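Local atomic coordinates of response regulator CheY-like protein (Mesorhizobium loti, PDB entry 3SNK), a protein that probably binds and hydrolyses ATP as a whole pilus assembly protein, of which this chain is the N-terminal, CheY-like receiver domain. Residues F26-D29 with V30-L34; T47-F50 with L51-P54. All coordinates share one frame; numbering follows the deposited sequence.

Interaction 1: residues F26-D29 with V30-L34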
loop_
_atom_site.group_PDB
_atom_site.type_symbol
_atom_site.label_atom_id
_atom_site.label_comp_id
_atom_site.label_asym_id
_atom_site.label_seq_id
_atom_site.Cartn_x
_atom_site.Cartn_y
_atom_site.Cartn_z
ATOM N N PHE A 26 3.277 3.755 -11.653
ATOM C CA PHE A 26 2.391 3.741 -10.504
ATOM C C PHE A 26 2.938 4.642 -9.382
ATOM O O PHE A 26 2.161 5.377 -8.780
ATOM C CB PHE A 26 2.224 2.289 -10.009
ATOM C CG PHE A 26 1.383 2.121 -8.772
ATOM C CD1 PHE A 26 0.002 2.037 -8.861
ATOM C CD2 PHE A 26 1.972 2.005 -7.522
ATOM C CE1 PHE A 26 -0.773 1.883 -7.720
ATOM C CE2 PHE A 26 1.192 1.860 -6.379
ATOM C CZ PHE A 26 -0.175 1.803 -6.487
ATOM N N LYS A 27 4.253 4.546 -9.079
ATOM C CA LYS A 27 4.938 5.330 -8.026
ATOM C C LYS A 27 4.741 6.846 -8.279
ATOM O O LYS A 27 4.276 7.563 -7.403
ATOM C CB LYS A 27 6.452 5.007 -8.002
ATOM C CG LYS A 27 6.859 3.704 -7.317
ATOM C CD LYS A 27 8.372 3.447 -7.544
ATOM C CE LYS A 27 9.097 2.981 -6.297
ATOM N NZ LYS A 27 10.523 2.603 -6.546
ATOM N N ARG A 28 5.108 7.298 -9.471
ATOM C CA ARG A 28 4.999 8.696 -9.910
ATOM C C ARG A 28 3.537 9.175 -9.844
ATOM O O ARG A 28 3.276 10.246 -9.307
ATOM C CB ARG A 28 5.544 8.839 -11.337
ATOM C CG ARG A 28 5.710 10.303 -11.883
ATOM C CD ARG A 28 4.426 11.056 -12.221
ATOM N NE ARG A 28 4.668 12.347 -12.895
ATOM C CZ ARG A 28 3.711 13.209 -13.234
ATOM N NH1 ARG A 28 2.438 12.936 -12.973
ATOM N NH2 ARG A 28 4.023 14.353 -13.831
ATOM N N ASP A 29 2.595 8.389 -10.387
ATOM C CA ASP A 29 1.201 8.816 -10.468
ATOM C C ASP A 29 0.521 8.874 -9.116
ATOM O O ASP A 29 -0.197 9.829 -8.863
ATOM C CB ASP A 29 0.400 7.957 -11.443
ATOM C CG ASP A 29 0.807 8.127 -12.904
ATOM O OD1 ASP A 29 1.117 9.289 -13.323
ATOM O OD2 ASP A 29 0.785 7.117 -13.644
ATOM N N VAL A 30 0.740 7.899 -8.252
ATOM C CA VAL A 30 0.129 7.907 -6.920
ATOM C C VAL A 30 0.744 9.016 -6.054
ATOM O O VAL A 30 -0.005 9.719 -5.385
ATOM C CB VAL A 30 0.230 6.509 -6.225
ATOM C CG1 VAL A 30 -0.152 6.582 -4.743
ATOM C CG2 VAL A 30 -0.656 5.500 -6.951
ATOM N N ALA A 31 2.091 9.168 -6.047
ATOM C CA ALA A 31 2.707 10.223 -5.231
ATOM C C ALA A 31 2.241 11.604 -5.688
ATOM O O ALA A 31 1.920 12.428 -4.841
ATOM C CB ALA A 31 4.221 10.144 -5.268
ATOM N N THR A 32 2.141 11.837 -7.015
ATOM C CA THR A 32 1.670 13.100 -7.572
ATOM C C THR A 32 0.222 13.368 -7.119
ATOM O O THR A 32 -0.082 14.478 -6.686
ATOM C CB THR A 32 1.799 13.101 -9.101
ATOM O OG1 THR A 32 3.170 12.883 -9.436
ATOM C CG2 THR A 32 1.367 14.408 -9.732
ATOM N N ARG A 33 -0.665 12.379 -7.275
ATOM C CA ARG A 33 -2.086 12.514 -6.902
ATOM C C ARG A 33 -2.278 12.902 -5.450
ATOM O O ARG A 33 -3.057 13.811 -5.148
ATOM C CB ARG A 33 -2.869 11.214 -7.171
ATOM C CG ARG A 33 -3.381 11.135 -8.601
ATOM C CD ARG A 33 -4.298 9.957 -8.849
ATOM N NE ARG A 33 -4.657 9.862 -10.265
ATOM C CZ ARG A 33 -4.315 8.856 -11.069
ATOM N NH1 ARG A 33 -3.622 7.824 -10.597
ATOM N NH2 ARG A 33 -4.681 8.865 -12.345
ATOM N N LEU A 34 -1.580 12.217 -4.558
ATOM C CA LEU A 34 -1.734 12.419 -3.118
ATOM C C LEU A 34 -1.054 13.694 -2.652
ATOM O O LEU A 34 -1.603 14.376 -1.784
ATOM C CB LEU A 34 -1.216 11.199 -2.328
ATOM C CG LEU A 34 -1.996 9.878 -2.502
ATOM C CD1 LEU A 34 -1.444 8.801 -1.559
ATOM C CD2 LEU A 34 -3.506 10.054 -2.220
#
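Phe26 and Val30, one turn apart on helix 24-36, form the apolar part of this contact. Their side chains run side by side, and Val30 CG2 sits over one face of the phenyl ring, toward its rim, in a CH-pi contact 3.8 Å from the Phe26 ring centroid. With Phe26 CG trans to the backbone N (chi1 177°), the ring swings close enough to meet this methyl. Both residues also rest on Leu19 of strand 15-20 and Ile64 of strand 62-68, so they belong to the helix face that packs on the sheet in the beta-alpha-beta unit of a CheY-like fold.

The backbone bonds are those of a regular alpha-helix, i to i+4, such as Val30 N to Phe26 O at 2.9 Å and Arg33 N to Asp29 O at 3.0 Å.

A polar group of contacts centres on Arg28 O, which accepts two bonds from Thr32: one from the amide N at 3.0 Å and a shorter one from the hydroxyl OG1 at 2.6 Å. The two donors approach from opposite faces of the carbonyl plane. Thr32 chi1 (-59°) places OG1 beside its own backbone N and turns it back toward the carbonyl one turn earlier. The Arg28 chain bends back and brings its guanidinium across Thr32, with Thr32 OG1 over one face and 3.6 Å from Arg28 NH1. Arg28 NH1 also makes a long ion pair with Asp29 OD1, 3.9 Å away.

Because its proton is given to Arg28 O, the Thr32 hydroxyl is satisfied within the helix itself, on the side turned away from the apolar Phe26-Val30 pair.

Interaction 2: residues T47-F50 with L51-P54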
loop_
_atom_site.group_PDB
_atom_site.type_symbol
_atom_site.label_atom_id
_atom_site.label_comp_id
_atom_site.label_asym_id
_atom_site.label_seq_id
_atom_site.Cartn_x
_atom_site.Cartn_y
_atom_site.Cartn_z
ATOM N N THR A 47 8.849 -2.460 -3.416
ATOM C CA THR A 47 7.839 -3.378 -2.868
ATOM C C THR A 47 8.380 -4.162 -1.669
ATOM O O THR A 47 7.713 -4.199 -0.630
ATOM C CB THR A 47 7.297 -4.321 -3.966
ATOM O OG1 THR A 47 6.582 -3.546 -4.919
ATOM C CG2 THR A 47 6.340 -5.376 -3.433
ATOM N N ASP A 48 9.582 -4.739 -1.785
ATOM C CA ASP A 48 10.171 -5.542 -0.719
ATOM C C ASP A 48 10.549 -4.744 0.555
ATOM O O ASP A 48 10.742 -5.380 1.594
ATOM C CB ASP A 48 11.379 -6.338 -1.238
ATOM C CG ASP A 48 11.029 -7.403 -2.276
ATOM O OD1 ASP A 48 9.818 -7.703 -2.446
ATOM O OD2 ASP A 48 11.969 -7.952 -2.905
ATOM N N ASP A 49 10.581 -3.381 0.511
ATOM C CA ASP A 49 10.884 -2.533 1.683
ATOM C C ASP A 49 9.746 -2.580 2.713
ATOM O O ASP A 49 9.933 -2.205 3.878
ATOM C CB ASP A 49 11.194 -1.081 1.293
ATOM C CG ASP A 49 12.654 -0.848 0.889
ATOM O OD1 ASP A 49 13.206 -1.681 0.128
ATOM O OD2 ASP A 49 13.229 0.179 1.312
ATOM N N PHE A 50 8.576 -3.067 2.277
ATOM C CA PHE A 50 7.420 -3.243 3.140
ATOM C C PHE A 50 7.752 -4.254 4.258
ATOM O O PHE A 50 7.324 -4.069 5.398
ATOM C CB PHE A 50 6.226 -3.716 2.303
ATOM C CG PHE A 50 5.027 -4.142 3.114
ATOM C CD1 PHE A 50 4.095 -3.208 3.548
ATOM C CD2 PHE A 50 4.837 -5.479 3.457
ATOM C CE1 PHE A 50 2.978 -3.605 4.302
ATOM C CE2 PHE A 50 3.729 -5.871 4.228
ATOM C CZ PHE A 50 2.813 -4.931 4.642
ATOM N N LEU A 51 8.537 -5.308 3.921
ATOM C CA LEU A 51 8.925 -6.384 4.834
ATOM C C LEU A 51 9.736 -5.892 6.029
ATOM O O LEU A 51 9.800 -6.585 7.044
ATOM C CB LEU A 51 9.732 -7.456 4.088
ATOM C CG LEU A 51 9.016 -8.199 2.950
ATOM C CD1 LEU A 51 9.997 -9.058 2.182
ATOM C CD2 LEU A 51 7.865 -9.061 3.480
ATOM N N LYS A 52 10.353 -4.706 5.910
ATOM C CA LYS A 52 11.194 -4.121 6.950
ATOM C C LYS A 52 10.377 -3.468 8.055
ATOM O O LYS A 52 10.898 -3.235 9.142
ATOM C CB LYS A 52 12.161 -3.092 6.338
ATOM C CG LYS A 52 13.308 -3.700 5.549
ATOM C CD LYS A 52 13.944 -2.638 4.658
ATOM C CE LYS A 52 15.046 -3.176 3.785
ATOM N NZ LYS A 52 15.782 -2.076 3.106
ATOM N N GLY A 53 9.116 -3.167 7.779
ATOM C CA GLY A 53 8.257 -2.499 8.745
ATOM C C GLY A 53 8.515 -1.000 8.764
ATOM O O GLY A 53 9.366 -0.501 8.016
ATOM N N PRO A 54 7.800 -0.241 9.615
ATOM C CA PRO A 54 8.005 1.222 9.634
ATOM C C PRO A 54 9.338 1.655 10.274
ATOM O O PRO A 54 9.746 1.065 11.277
ATOM C CB PRO A 54 6.826 1.739 10.466
ATOM C CG PRO A 54 6.369 0.595 11.269
ATOM C CD PRO A 54 6.770 -0.668 10.580
HETATM O O HOH W 1 9.762 -0.072 5.439
#
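Leu51 packs against the turn that precedes it, its side chain lying beside the Asp48 carbonyl. Leu51 CB is 3.4 Å from Asp48 O, and CG and CD1 also run close to that oxygen, an approach set by a chi1 of -62° that holds CG beside the backbone N. Leu51 N bonds to Asp48 O at 3.2 Å with an N-H...O angle of 146°, coming in from well above the carbonyl plane. Beyond the turn, the leucine side chain leans on Ile78 and Ala81 of helix 78-82.

The Phe50 ring reaches into the protein interior, while Phe50 CB, CG and CD2 stay close to Leu51 N. It meets Val63 and Leu65 of strand 62-68 and stacks with Trp85, whose NE1 also donates to Phe50 O. Phe50 O accepts a second bond, from Gly53 N at 3.1 Å. Four successive i to i+3 bonds, from Phe50 N to Thr47 O through Gly53 N to Phe50 O, make residues 47-52 a short 3-10 helix in the connection between strands 40-45 and 62-68, a position where a longer alpha-helix stands in the canonical CheY-like (beta-alpha)5 receiver fold. Gly53, with its positive phi (81°), ends the turn and leads into Pro54.

Asp49 O is shared between two donors: Lys52 N at 3.2 Å, and a water that also donates to Gly53 O, each water bond being 2.6 Å long. The water thus ties the outgoing backbone at Gly53 back to the turn. On the outer side the carboxylate of Asp49 and the lysine chain lie alongside each other, pointing the same way. Lys52 is extended beyond CG and brings NZ to 3.8 Å from Asp49 OD2, a long salt bridge near the protein surface.

Overall arrangement
Interactions 1 and 2 are both local helical contacts, in series along the chain, with centres about 19 Å apart and nearest atoms about 6 Å apart, so they do not touch. Interaction 1 is partly buried: it is a stretch of regular alpha-helix, and its apolar pair faces strands 15-20 and 62-68. Interaction 2 is a surface contact in the loop after strand 40-45, with 3-10 bonding, a bridging water and a long ion pair, although it has one buried residue. Both send apolar side chains to strand 62-68, but only in interaction 1 do two such side chains also meet each other; in interaction 2 the segments are joined by polar and backbone bonds.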